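Local coordinates for protein aclacinomycin-N/aclacinomycin-A oxidase (Streptomyces galilaeus, PDB 2IPI) that oxidises the terminal sugar of aclacinomycin N to give aclacinomycin A and then aclacinomycin Y, using bicovalently bound FAD and molecular oxygen, at residues Lys362-Tyr367 and Asp471-Asp476; Arg416-Lys421 and Arg461-Phe466; Gly453-Pro458 and Tyr487-Lys492. One frame throughout, in Å; residues are numbered along the deposited sequence.

How the contacts relate
Contacts 1 and 2 reach one edge of the seven-stranded antiparallel sheet, contact 1 through the edge strand 360-368 and contact 2 through the start of its neighbour, 420-428; contact 3, beside them, joins the loop after helix 434-448 to helix 486-491. Along the chain, contact 2 is nested inside the loop closed by contact 1, and the segments of contact 3 alternate with those of both others. The centres of contacts 1 and 2 are about 14 Å apart, each about 10 Å from that of contact 3. Glu463 of contact 2 pairs with Lys492 of contact 3, and Tyr367 joins contacts 1 and 2. Residues 461-476 thus pass the flavin and carry the catalytic Tyr469 while held at several points.

Contact 1: residues Lys362-Tyr367 and Asp471-Asp476; sequences KSKGAY and DVDLVD
Lys364 and Asp471 face each other where strand 360-368 passes the short 3-10 turn of residues 472-475, and their side chains form the middle of a buried network of two lysines and two aspartates. The Lys364 chain starts toward the turn, its CB 4.1 Å from Asp471 OD2. CG and CD carry it onward without touching the acids, and bends at chi3 and chi4 bring the end of the chain round to them. Contact resumes at Lys364 CE, which lies tightly against Asp471 OD2, at 2.9 Å. At the tip, Lys364 NZ meets both oxygens of the group, with Asp471 OD2 at 2.9 Å and OD1 at 3.1 Å; each hydrogen bond is weak, but together they make a two-pronged salt bridge. Lys364 NZ also forms a salt bridge with Asp473 OD1, at 3.1 Å, from a side chain that crosses its own at about a right angle.

The strand is an edge strand of the antiparallel sheet, and the turn follows directly on the segment carrying the catalytic Tyr469, so the network ties that segment to the sheet edge. Two residues before Lys364, on the same side of the strand, Lys362 sends a second ammonium to the cluster. Bends at chi2 and chi3 turn its chain toward the acids, and Lys362 NZ approaches Asp471 OD1 at 3.0 Å from the anti side, 19° out of the carboxylate plane. Lys362 meets Asp473 tip to tip, in a long salt bridge of 3.9 Å from NZ to OD1.

Asp471 OD1 and Asp473 OD1 are only 3.2 Å apart, a closeness that the two ammonium groups probably make tolerable by offsetting the acceptors' mutual repulsion. Lys362 NZ also forms a salt bridge with Glu92, its strongest polar partner, Arg442 pairs with Asp473 OD2, and the ring of Tyr445 forms a cation-pi contact with Lys364.

Contact 2: residues Arg416-Lys421 and Arg461-Phe466; sequences RDSIIK and RTEGTF
Lys421 sets its ammonium group over the centre of one face of the Phe466 ring, the two side chains meeting at an oblique angle. Lys421 NZ stands 3.4 Å from the ring centroid and only 11° off the normal, a cation-pi contact, although the closest single atom is Phe466 CG, at 3.4 Å from NZ. With CG anti to the backbone N (chi1 -179°), Phe466 carries the root of its ring to the side of the carbonyl carbon. The Lys421 NZ also has a hydrogen bond to the hydroxyl of Tyr367.

The ring belongs to the FAD pocket of this flavoenzyme and touches the cofactor; Tyr469 meets it edge-to-face. The contact therefore joins the start of strand 420-428 to the segment leading into the active site.

Farther from the flavin, Glu463 stretches beyond CG toward the backbone ahead of the strand, where its OE2 is gripped by two donors. Asp417 N comes from the syn side at 3.0 Å to Glu463 OE2, 28° out of the carboxylate plane. Ser418 OG donates into the anti lone pair, 2.9 Å from Glu463 OE2. OE1 is paired with Lys492, which probably keeps the buried carboxylate ionised, while Asp417 OD1 forms a salt bridge with Arg369.

Contact 3: residues Gly453-Pro458 and Tyr487-Lys492; sequences GGVPVP and YTLYYK
The pyrrolidine ring of Pro458 packs against both Leu489, in the last turn of helix 486-491, and Lys492, just after it. Different corners of the ring meet different partners. Pro458 CD rests on Leu489 CD2 at 4.0 Å. Pro458 CG lies 3.8 Å from Lys492 CG and also touches the backbone O of Thr488. Pro458 CB comes up against the far end of the lysine chain, 3.8 Å from Lys492 NZ. On the helix itself, the CB of Tyr490 lies over the centre of one face of the Tyr491 ring.

Lys492 and the proline slide past each other in opposite directions, while the leucine crosses the ring at about a right angle. Leu489 reaches against residues 455-458 with both methyls. Its CG sits anti to the carbonyl carbon (chi1 -70°); beyond it, Leu489 CD2 packs 3.6 Å from Pro456 O, as CD1 meets Val455 CB at 4.2 Å. The Tyr490 hydroxyl hydrogen-bonds to the backbone O of the catalytic Tyr469.

Lys492 leaves the helix with positive phi. The contact thus rests on van der Waals packing, mostly of carbon atoms, with the Lys492 charge paired with Glu463 outside the two segments.

Contact 1: residues Lys362-Tyr367 and Asp471-Asp476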
ATOM      1  N   LYS A 362     -11.840  -6.478   6.719  1.00 11.74           N
ATOM      2  CA  LYS A 362     -12.359  -5.987   5.460  1.00 11.32           C
ATOM      3  C   LYS A 362     -12.038  -4.513   5.309  1.00 13.68           C
ATOM      4  O   LYS A 362     -12.324  -3.742   6.233  1.00 19.18           O
ATOM      5  CB  LYS A 362     -13.871  -6.232   5.352  1.00 10.37           C
ATOM      6  CG  LYS A 362     -14.502  -5.818   4.036  1.00 12.71           C
ATOM      7  CD  LYS A 362     -13.648  -6.050   2.816  1.00 13.49           C
ATOM      8  CE  LYS A 362     -14.236  -6.846   1.670  1.00 13.05           C
ATOM      9  NZ  LYS A 362     -13.654  -6.389   0.365  1.00  9.75           N
ATOM     10  N   SER A 363     -11.439  -4.084   4.192  1.00 14.08           N
ATOM     11  CA  SER A 363     -11.146  -2.654   4.078  1.00 12.60           C
ATOM     12  C   SER A 363     -11.314  -2.106   2.670  1.00 13.83           C
ATOM     13  O   SER A 363     -11.423  -2.825   1.671  1.00  9.66           O
ATOM     14  CB  SER A 363      -9.730  -2.339   4.588  1.00 13.38           C
ATOM     15  OG  SER A 363      -8.818  -3.333   4.175  1.00 18.10           O
ATOM     16  N   LYS A 364     -11.373  -0.768   2.604  1.00 12.65           N
ATOM     17  CA  LYS A 364     -11.613  -0.041   1.367  1.00 11.76           C
ATOM     18  C   LYS A 364     -11.148   1.403   1.475  1.00 15.16           C
ATOM     19  O   LYS A 364     -11.418   2.106   2.458  1.00 23.18           O
ATOM     20  CB  LYS A 364     -13.087  -0.060   0.959  1.00 17.18           C
ATOM     21  CG  LYS A 364     -14.020  -0.306   2.129  1.00 17.56           C
ATOM     22  CD  LYS A 364     -15.452  -0.354   1.670  1.00 19.50           C
ATOM     23  CE  LYS A 364     -15.646  -0.898   0.278  1.00 18.83           C
ATOM     24  NZ  LYS A 364     -16.215  -2.271   0.225  1.00 14.78           N
ATOM     25  N   GLY A 365     -10.459   1.855   0.422  1.00 12.17           N
ATOM     26  CA  GLY A 365      -9.874   3.166   0.414  1.00 12.49           C
ATOM     27  C   GLY A 365     -10.373   4.154  -0.604  1.00 10.35           C
ATOM     28  O   GLY A 365     -11.375   3.893  -1.281  1.00 12.38           O
ATOM     29  N   ALA A 366      -9.659   5.279  -0.689  1.00  5.93           N
ATOM     30  CA  ALA A 366      -9.956   6.379  -1.593  1.00  9.50           C
ATOM     31  C   ALA A 366      -8.852   7.438  -1.630  1.00 10.92           C
ATOM     32  O   ALA A 366      -8.141   7.693  -0.655  1.00 14.41           O
ATOM     33  CB  ALA A 366     -11.269   7.065  -1.204  1.00 13.32           C
ATOM     34  N   TYR A 367      -8.704   8.087  -2.776  1.00 12.53           N
ATOM     35  CA  TYR A 367      -7.854   9.236  -3.017  1.00 13.65           C
ATOM     36  C   TYR A 367      -8.694  10.515  -3.082  1.00 13.49           C
ATOM     37  O   TYR A 367      -9.564  10.621  -3.947  1.00 12.60           O
ATOM     38  CB  TYR A 367      -7.085   9.112  -4.337  1.00 14.49           C
ATOM     39  CG  TYR A 367      -5.908   8.173  -4.328  1.00 12.59           C
ATOM     40  CD1 TYR A 367      -4.715   8.542  -3.705  1.00 16.43           C
ATOM     41  CD2 TYR A 367      -5.961   6.930  -4.933  1.00 13.83           C
ATOM     42  CE1 TYR A 367      -3.640   7.688  -3.698  1.00 17.16           C
ATOM     43  CE2 TYR A 367      -4.882   6.057  -4.929  1.00 13.61           C
ATOM     44  CZ  TYR A 367      -3.716   6.450  -4.306  1.00 15.06           C
ATOM     45  OH  TYR A 367      -2.618   5.624  -4.273  1.00 21.39           O
ATOM     46  N   ASP A 471     -10.616  -4.266  -3.451  1.00 12.63           N
ATOM     47  CA  ASP A 471     -11.982  -4.385  -2.941  1.00 12.69           C
ATOM     48  C   ASP A 471     -12.866  -5.039  -4.016  1.00 12.44           C
ATOM     49  O   ASP A 471     -13.224  -4.394  -4.991  1.00 12.78           O
ATOM     50  CB  ASP A 471     -12.544  -3.033  -2.557  1.00  8.77           C
ATOM     51  CG  ASP A 471     -13.968  -3.097  -2.032  1.00  6.25           C
ATOM     52  OD1 ASP A 471     -14.363  -4.118  -1.467  1.00  9.93           O
ATOM     53  OD2 ASP A 471     -14.705  -2.103  -2.215  1.00 10.07           O
ATOM     54  N   VAL A 472     -13.165  -6.312  -3.811  1.00 13.06           N
ATOM     55  CA  VAL A 472     -13.835  -7.031  -4.913  1.00 15.03           C
ATOM     56  C   VAL A 472     -15.297  -6.629  -5.005  1.00 17.94           C
ATOM     57  O   VAL A 472     -16.023  -6.957  -5.941  1.00 19.45           O
ATOM     58  CB  VAL A 472     -13.574  -8.535  -4.731  1.00 17.22           C
ATOM     59  CG1 VAL A 472     -14.612  -9.166  -3.820  1.00 12.08           C
ATOM     60  CG2 VAL A 472     -13.490  -9.192  -6.107  1.00 17.26           C
ATOM     61  N   ASP A 473     -15.769  -5.847  -4.037  1.00 16.74           N
ATOM     62  CA  ASP A 473     -17.080  -5.216  -4.101  1.00 16.60           C
ATOM     63  C   ASP A 473     -17.124  -4.224  -5.253  1.00 16.29           C
ATOM     64  O   ASP A 473     -18.213  -3.841  -5.705  1.00 14.03           O
ATOM     65  CB  ASP A 473     -17.411  -4.493  -2.789  1.00 15.07           C
ATOM     66  CG  ASP A 473     -17.530  -5.464  -1.625  1.00 16.12           C
ATOM     67  OD1 ASP A 473     -17.211  -5.097  -0.478  1.00 19.66           O
ATOM     68  OD2 ASP A 473     -17.960  -6.613  -1.882  1.00 18.80           O
ATOM     69  N   LEU A 474     -15.944  -3.804  -5.731  1.00 15.77           N
ATOM     70  CA  LEU A 474     -15.917  -2.867  -6.851  1.00 14.01           C
ATOM     71  C   LEU A 474     -16.450  -3.509  -8.132  1.00 14.06           C
ATOM     72  O   LEU A 474     -16.768  -2.780  -9.074  1.00 15.42           O
ATOM     73  CB  LEU A 474     -14.513  -2.334  -7.121  1.00 16.65           C
ATOM     74  CG  LEU A 474     -13.865  -1.483  -6.022  1.00 16.61           C
ATOM     75  CD1 LEU A 474     -12.656  -0.731  -6.579  1.00 15.54           C
ATOM     76  CD2 LEU A 474     -14.866  -0.532  -5.392  1.00  9.87           C
ATOM     77  N   VAL A 475     -16.528  -4.829  -8.126  1.00 19.41           N
ATOM     78  CA  VAL A 475     -16.998  -5.596  -9.272  1.00 20.29           C
ATOM     79  C   VAL A 475     -18.366  -6.204  -8.984  1.00 23.35           C
ATOM     80  O   VAL A 475     -18.911  -6.943  -9.805  1.00 24.90           O
ATOM     81  CB  VAL A 475     -15.995  -6.709  -9.635  1.00 21.97           C
ATOM     82  CG1 VAL A 475     -16.388  -7.384 -10.937  1.00 26.42           C
ATOM     83  CG2 VAL A 475     -14.582  -6.145  -9.710  1.00 21.89           C
ATOM     84  N   ASP A 476     -18.945  -5.884  -7.829  1.00 21.74           N
ATOM     85  CA  ASP A 476     -20.307  -6.288  -7.511  1.00 22.27           C
ATOM     86  C   ASP A 476     -21.305  -5.150  -7.769  1.00 24.51           C
ATOM     87  O   ASP A 476     -21.240  -4.073  -7.174  1.00 25.42           O
ATOM     88  CB  ASP A 476     -20.385  -6.751  -6.056  1.00 23.06           C
ATOM     89  CG  ASP A 476     -21.802  -7.115  -5.652  1.00 24.99           C
ATOM     90  OD1 ASP A 476     -22.122  -8.318  -5.628  1.00 27.55           O
ATOM     91  OD2 ASP A 476     -22.590  -6.188  -5.368  1.00 30.46           O
TER

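Contact 2: residues Arg416-Lys421 and Arg461-Phe466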
ATOM      1  N   ARG A 416      -1.852  11.374  -9.302  1.00 14.15           N
ATOM      2  CA  ARG A 416      -0.807  12.345  -8.976  1.00 16.56           C
ATOM      3  C   ARG A 416      -1.360  13.729  -8.686  1.00 12.48           C
ATOM      4  O   ARG A 416      -0.694  14.723  -8.968  1.00 10.88           O
ATOM      5  CB  ARG A 416       0.232  12.384 -10.111  1.00 13.46           C
ATOM      6  CG  ARG A 416       0.883  11.023 -10.325  1.00 10.37           C
ATOM      7  CD  ARG A 416       1.798  10.601  -9.177  1.00  9.03           C
ATOM      8  NE  ARG A 416       2.595   9.438  -9.582  1.00 14.04           N
ATOM      9  CZ  ARG A 416       3.812   9.159  -9.117  1.00 14.78           C
ATOM     10  NH1 ARG A 416       4.376   9.958  -8.228  1.00 12.41           N
ATOM     11  NH2 ARG A 416       4.448   8.075  -9.557  1.00 13.47           N
ATOM     12  N   ASP A 417      -2.555  13.845  -8.103  1.00 11.17           N
ATOM     13  CA  ASP A 417      -3.016  15.205  -7.739  1.00 11.65           C
ATOM     14  C   ASP A 417      -4.075  15.070  -6.638  1.00 13.02           C
ATOM     15  O   ASP A 417      -5.145  15.661  -6.733  1.00 15.64           O
ATOM     16  CB  ASP A 417      -3.524  15.976  -8.939  1.00 16.77           C
ATOM     17  CG  ASP A 417      -3.991  17.394  -8.702  1.00 16.65           C
ATOM     18  OD1 ASP A 417      -5.103  17.754  -9.147  1.00 21.53           O
ATOM     19  OD2 ASP A 417      -3.290  18.210  -8.064  1.00 16.66           O
ATOM     20  N   SER A 418      -3.708  14.282  -5.630  1.00  9.40           N
ATOM     21  CA  SER A 418      -4.510  14.084  -4.435  1.00 10.92           C
ATOM     22  C   SER A 418      -3.808  14.685  -3.214  1.00 15.77           C
ATOM     23  O   SER A 418      -2.578  14.779  -3.176  1.00 16.72           O
ATOM     24  CB  SER A 418      -4.825  12.609  -4.206  1.00 12.69           C
ATOM     25  OG  SER A 418      -5.698  12.128  -5.224  1.00 13.22           O
ATOM     26  N   ILE A 419      -4.613  15.090  -2.222  1.00 14.65           N
ATOM     27  CA  ILE A 419      -4.106  15.795  -1.051  1.00 12.35           C
ATOM     28  C   ILE A 419      -4.164  14.915   0.191  1.00 15.69           C
ATOM     29  O   ILE A 419      -3.427  15.144   1.158  1.00 12.78           O
ATOM     30  CB  ILE A 419      -4.894  17.086  -0.778  1.00 11.98           C
ATOM     31  CG1 ILE A 419      -6.308  16.865  -0.240  1.00 11.92           C
ATOM     32  CG2 ILE A 419      -4.945  17.978  -2.019  1.00 15.16           C
ATOM     33  CD1 ILE A 419      -7.177  18.113  -0.244  1.00 11.00           C
ATOM     34  N   ILE A 420      -5.053  13.920   0.171  1.00 13.66           N
ATOM     35  CA  ILE A 420      -5.257  12.997   1.270  1.00 14.09           C
ATOM     36  C   ILE A 420      -5.656  11.610   0.790  1.00 13.82           C
ATOM     37  O   ILE A 420      -6.390  11.489  -0.187  1.00 11.93           O
ATOM     38  CB  ILE A 420      -6.346  13.523   2.224  1.00 13.29           C
ATOM     39  CG1 ILE A 420      -5.997  14.838   2.926  1.00 13.98           C
ATOM     40  CG2 ILE A 420      -6.704  12.478   3.271  1.00 11.82           C
ATOM     41  CD1 ILE A 420      -7.202  15.691   3.259  1.00 14.85           C
ATOM     42  N   LYS A 421      -5.188  10.563   1.460  1.00 13.08           N
ATOM     43  CA  LYS A 421      -5.614   9.200   1.154  1.00 17.63           C
ATOM     44  C   LYS A 421      -6.420   8.619   2.317  1.00 15.48           C
ATOM     45  O   LYS A 421      -6.044   8.826   3.473  1.00 13.67           O
ATOM     46  CB  LYS A 421      -4.392   8.330   0.908  1.00 19.17           C
ATOM     47  CG  LYS A 421      -4.399   7.579  -0.419  1.00 21.03           C
ATOM     48  CD  LYS A 421      -3.637   6.278  -0.214  1.00 20.47           C
ATOM     49  CE  LYS A 421      -2.271   6.397  -0.884  1.00 19.59           C
ATOM     50  NZ  LYS A 421      -1.989   5.347  -1.876  1.00 15.41           N
ATOM     51  N   ARG A 461     -13.251  15.747  -7.410  1.00 14.72           N
ATOM     52  CA  ARG A 461     -13.187  15.579  -5.971  1.00 16.10           C
ATOM     53  C   ARG A 461     -12.348  14.398  -5.503  1.00 15.51           C
ATOM     54  O   ARG A 461     -11.804  14.495  -4.402  1.00 14.73           O
ATOM     55  CB  ARG A 461     -14.609  15.436  -5.388  1.00 15.65           C
ATOM     56  CG  ARG A 461     -15.319  16.799  -5.364  1.00 13.87           C
ATOM     57  CD  ARG A 461     -16.338  16.825  -4.229  1.00 14.52           C
ATOM     58  NE  ARG A 461     -15.812  17.397  -2.997  1.00 14.99           N
ATOM     59  CZ  ARG A 461     -15.608  18.673  -2.716  1.00 13.62           C
ATOM     60  NH1 ARG A 461     -15.884  19.606  -3.612  1.00 15.71           N
ATOM     61  NH2 ARG A 461     -15.114  18.988  -1.515  1.00 15.62           N
ATOM     62  N   THR A 462     -12.251  13.335  -6.288  1.00 12.35           N
ATOM     63  CA  THR A 462     -11.453  12.176  -5.931  1.00 16.21           C
ATOM     64  C   THR A 462     -10.622  11.696  -7.133  1.00 16.30           C
ATOM     65  O   THR A 462     -10.767  12.234  -8.219  1.00 15.74           O
ATOM     66  CB  THR A 462     -12.262  10.972  -5.419  1.00 16.11           C
ATOM     67  OG1 THR A 462     -12.621  10.092  -6.497  1.00 25.01           O
ATOM     68  CG2 THR A 462     -13.559  11.425  -4.765  1.00 23.67           C
ATOM     69  N   GLU A 463      -9.778  10.702  -6.913  1.00 15.08           N
ATOM     70  CA  GLU A 463      -8.959  10.088  -7.956  1.00 13.12           C
ATOM     71  C   GLU A 463      -9.013   8.569  -7.856  1.00 15.03           C
ATOM     72  O   GLU A 463      -8.050   7.850  -8.144  1.00 16.76           O
ATOM     73  CB  GLU A 463      -7.511  10.567  -7.833  1.00 10.69           C
ATOM     74  CG  GLU A 463      -7.190  11.766  -8.681  1.00 11.56           C
ATOM     75  CD  GLU A 463      -5.724  12.005  -8.955  1.00 12.86           C
ATOM     76  OE1 GLU A 463      -5.382  12.119 -10.154  1.00 13.53           O
ATOM     77  OE2 GLU A 463      -4.929  12.067  -8.000  1.00 11.93           O
ATOM     78  N   GLY A 464     -10.164   8.059  -7.416  1.00 15.78           N
ATOM     79  CA  GLY A 464     -10.365   6.619  -7.374  1.00 13.16           C
ATOM     80  C   GLY A 464      -9.825   5.994  -6.113  1.00 14.07           C
ATOM     81  O   GLY A 464      -9.808   6.574  -5.024  1.00 13.68           O
ATOM     82  N   THR A 465      -9.349   4.747  -6.246  1.00 12.85           N
ATOM     83  CA  THR A 465      -8.747   4.134  -5.043  1.00 12.22           C
ATOM     84  C   THR A 465      -7.414   3.494  -5.409  1.00 12.77           C
ATOM     85  O   THR A 465      -6.992   3.685  -6.553  1.00 10.89           O
ATOM     86  CB  THR A 465      -9.751   3.211  -4.349  1.00 11.86           C
ATOM     87  OG1 THR A 465      -9.110   2.573  -3.237  1.00 11.74           O
ATOM     88  CG2 THR A 465     -10.275   2.118  -5.256  1.00  9.94           C
ATOM     89  N   PHE A 466      -6.749   2.817  -4.497  1.00 12.67           N
ATOM     90  CA  PHE A 466      -5.361   2.356  -4.547  1.00 14.49           C
ATOM     91  C   PHE A 466      -5.236   0.867  -4.779  1.00 11.67           C
ATOM     92  O   PHE A 466      -5.862   0.114  -4.033  1.00  9.93           O
ATOM     93  CB  PHE A 466      -4.737   2.718  -3.194  1.00 13.40           C
ATOM     94  CG  PHE A 466      -3.289   2.375  -2.947  1.00 15.42           C
ATOM     95  CD1 PHE A 466      -2.329   2.557  -3.928  1.00 18.06           C
ATOM     96  CD2 PHE A 466      -2.898   1.862  -1.725  1.00 13.94           C
ATOM     97  CE1 PHE A 466      -1.006   2.240  -3.683  1.00 17.58           C
ATOM     98  CE2 PHE A 466      -1.577   1.548  -1.463  1.00 14.85           C
ATOM     99  CZ  PHE A 466      -0.628   1.744  -2.444  1.00 16.81           C
TER

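Contact 3: residues Gly453-Pro458 and Tyr487-Lys492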
ATOM      1  N   GLY A 453     -22.701   6.596  -6.598  1.00 16.78           N
ATOM      2  CA  GLY A 453     -23.019   5.179  -6.712  1.00 13.32           C
ATOM      3  C   GLY A 453     -22.053   4.348  -5.876  1.00 12.16           C
ATOM      4  O   GLY A 453     -21.589   3.272  -6.201  1.00 18.72           O
ATOM      5  N   GLY A 454     -21.725   4.912  -4.723  1.00 13.37           N
ATOM      6  CA  GLY A 454     -21.087   4.265  -3.629  1.00 12.17           C
ATOM      7  C   GLY A 454     -19.597   4.045  -3.813  1.00 12.48           C
ATOM      8  O   GLY A 454     -19.056   3.220  -3.065  1.00 13.21           O
ATOM      9  N   VAL A 455     -19.029   4.763  -4.777  1.00 12.59           N
ATOM     10  CA  VAL A 455     -17.604   4.609  -5.065  1.00 13.76           C
ATOM     11  C   VAL A 455     -16.916   5.941  -5.313  1.00 13.42           C
ATOM     12  O   VAL A 455     -17.498   6.907  -5.796  1.00 18.78           O
ATOM     13  CB  VAL A 455     -17.341   3.703  -6.283  1.00 10.95           C
ATOM     14  CG1 VAL A 455     -17.922   2.312  -6.062  1.00 15.04           C
ATOM     15  CG2 VAL A 455     -17.901   4.338  -7.543  1.00 10.44           C
ATOM     16  N   PRO A 456     -15.632   6.009  -4.988  1.00 14.35           N
ATOM     17  CA  PRO A 456     -14.861   7.208  -5.333  1.00 14.54           C
ATOM     18  C   PRO A 456     -14.472   7.180  -6.811  1.00 19.78           C
ATOM     19  O   PRO A 456     -13.438   6.604  -7.159  1.00 24.02           O
ATOM     20  CB  PRO A 456     -13.607   7.082  -4.473  1.00 13.03           C
ATOM     21  CG  PRO A 456     -13.449   5.612  -4.257  1.00 10.81           C
ATOM     22  CD  PRO A 456     -14.816   4.994  -4.305  1.00 12.32           C
ATOM     23  N   VAL A 457     -15.307   7.806  -7.620  1.00 15.86           N
ATOM     24  CA  VAL A 457     -15.054   7.981  -9.042  1.00 12.84           C
ATOM     25  C   VAL A 457     -14.100   9.130  -9.287  1.00 13.74           C
ATOM     26  O   VAL A 457     -14.326  10.263  -8.841  1.00 12.60           O
ATOM     27  CB  VAL A 457     -16.359   8.294  -9.809  1.00 12.55           C
ATOM     28  CG1 VAL A 457     -16.053   8.500 -11.291  1.00 13.18           C
ATOM     29  CG2 VAL A 457     -17.391   7.205  -9.588  1.00 14.29           C
ATOM     30  N   PRO A 458     -13.017   8.893 -10.024  1.00 12.43           N
ATOM     31  CA  PRO A 458     -12.124  10.008 -10.367  1.00 14.07           C
ATOM     32  C   PRO A 458     -12.901  11.108 -11.099  1.00 16.60           C
ATOM     33  O   PRO A 458     -13.443  10.875 -12.182  1.00 16.41           O
ATOM     34  CB  PRO A 458     -11.071   9.357 -11.263  1.00 16.65           C
ATOM     35  CG  PRO A 458     -11.116   7.898 -10.918  1.00 15.48           C
ATOM     36  CD  PRO A 458     -12.552   7.600 -10.556  1.00 14.02           C
ATOM     37  N   TYR A 487     -11.479  -0.821 -13.165  1.00 15.72           N
ATOM     38  CA  TYR A 487     -10.127  -0.478 -13.623  1.00 15.67           C
ATOM     39  C   TYR A 487      -9.970   1.024 -13.806  1.00 15.59           C
ATOM     40  O   TYR A 487      -8.877   1.580 -13.630  1.00 14.32           O
ATOM     41  CB  TYR A 487      -9.748  -1.228 -14.908  1.00 15.15           C
ATOM     42  CG  TYR A 487     -10.751  -1.205 -16.030  1.00 15.56           C
ATOM     43  CD1 TYR A 487     -11.455  -2.348 -16.374  1.00 17.93           C
ATOM     44  CD2 TYR A 487     -11.004  -0.042 -16.750  1.00 17.28           C
ATOM     45  CE1 TYR A 487     -12.380  -2.341 -17.398  1.00 17.23           C
ATOM     46  CE2 TYR A 487     -11.928  -0.035 -17.777  1.00 19.65           C
ATOM     47  CZ  TYR A 487     -12.614  -1.183 -18.102  1.00 20.17           C
ATOM     48  OH  TYR A 487     -13.540  -1.178 -19.128  1.00 19.46           O
ATOM     49  N   THR A 488     -11.045   1.722 -14.156  1.00 12.96           N
ATOM     50  CA  THR A 488     -11.052   3.184 -14.124  1.00 14.34           C
ATOM     51  C   THR A 488     -10.723   3.651 -12.709  1.00 13.26           C
ATOM     52  O   THR A 488      -9.925   4.547 -12.477  1.00 12.39           O
ATOM     53  CB  THR A 488     -12.423   3.731 -14.558  1.00 17.59           C
ATOM     54  OG1 THR A 488     -12.650   3.328 -15.926  1.00 19.01           O
ATOM     55  CG2 THR A 488     -12.477   5.250 -14.496  1.00 15.44           C
ATOM     56  N   LEU A 489     -11.380   2.978 -11.756  1.00 12.02           N
ATOM     57  CA  LEU A 489     -11.270   3.357 -10.363  1.00 13.65           C
ATOM     58  C   LEU A 489      -9.814   3.307  -9.915  1.00 11.46           C
ATOM     59  O   LEU A 489      -9.349   4.236  -9.271  1.00 11.43           O
ATOM     60  CB  LEU A 489     -12.121   2.453  -9.468  1.00 14.58           C
ATOM     61  CG  LEU A 489     -13.641   2.593  -9.565  1.00 13.22           C
ATOM     62  CD1 LEU A 489     -14.295   1.830  -8.421  1.00  8.20           C
ATOM     63  CD2 LEU A 489     -14.088   4.047  -9.545  1.00 12.67           C
ATOM     64  N   TYR A 490      -9.125   2.215 -10.274  1.00 12.69           N
ATOM     65  CA  TYR A 490      -7.766   2.042  -9.753  1.00  9.37           C
ATOM     66  C   TYR A 490      -6.681   2.682 -10.608  1.00 14.09           C
ATOM     67  O   TYR A 490      -5.624   3.078 -10.094  1.00 13.55           O
ATOM     68  CB  TYR A 490      -7.489   0.542  -9.615  1.00  9.71           C
ATOM     69  CG  TYR A 490      -8.022  -0.129  -8.383  1.00 11.38           C
ATOM     70  CD1 TYR A 490      -8.882  -1.218  -8.496  1.00 15.66           C
ATOM     71  CD2 TYR A 490      -7.714   0.281  -7.089  1.00 12.66           C
ATOM     72  CE1 TYR A 490      -9.402  -1.872  -7.390  1.00 14.62           C
ATOM     73  CE2 TYR A 490      -8.225  -0.363  -5.974  1.00  7.07           C
ATOM     74  CZ  TYR A 490      -9.071  -1.436  -6.119  1.00 14.18           C
ATOM     75  OH  TYR A 490      -9.589  -2.092  -5.012  1.00 12.39           O
ATOM     76  N   TYR A 491      -6.831   2.761 -11.924  1.00 11.65           N
ATOM     77  CA  TYR A 491      -5.730   3.172 -12.785  1.00 11.89           C
ATOM     78  C   TYR A 491      -6.034   4.363 -13.682  1.00 14.13           C
ATOM     79  O   TYR A 491      -5.127   4.782 -14.425  1.00 12.26           O
ATOM     80  CB  TYR A 491      -5.353   2.006 -13.725  1.00 10.61           C
ATOM     81  CG  TYR A 491      -5.038   0.679 -13.105  1.00 11.87           C
ATOM     82  CD1 TYR A 491      -3.878   0.481 -12.352  1.00 10.36           C
ATOM     83  CD2 TYR A 491      -5.880  -0.406 -13.258  1.00  8.49           C
ATOM     84  CE1 TYR A 491      -3.599  -0.757 -11.788  1.00  9.78           C
ATOM     85  CE2 TYR A 491      -5.614  -1.635 -12.703  1.00  9.14           C
ATOM     86  CZ  TYR A 491      -4.465  -1.807 -11.965  1.00  9.19           C
ATOM     87  OH  TYR A 491      -4.244  -3.048 -11.435  1.00  9.50           O
ATOM     88  N   LYS A 492      -7.254   4.885 -13.668  1.00 10.23           N
ATOM     89  CA  LYS A 492      -7.699   5.951 -14.551  1.00 11.58           C
ATOM     90  C   LYS A 492      -7.246   5.723 -15.983  1.00 12.54           C
ATOM     91  O   LYS A 492      -7.315   4.592 -16.455  1.00 13.62           O
ATOM     92  CB  LYS A 492      -7.196   7.306 -14.030  1.00 12.58           C
ATOM     93  CG  LYS A 492      -7.739   7.549 -12.612  1.00 12.15           C
ATOM     94  CD  LYS A 492      -6.907   8.615 -11.906  1.00 13.69           C
ATOM     95  CE  LYS A 492      -7.128   9.997 -12.496  1.00 15.14           C
ATOM     96  NZ  LYS A 492      -7.637  11.022 -11.544  1.00 13.10           N
TER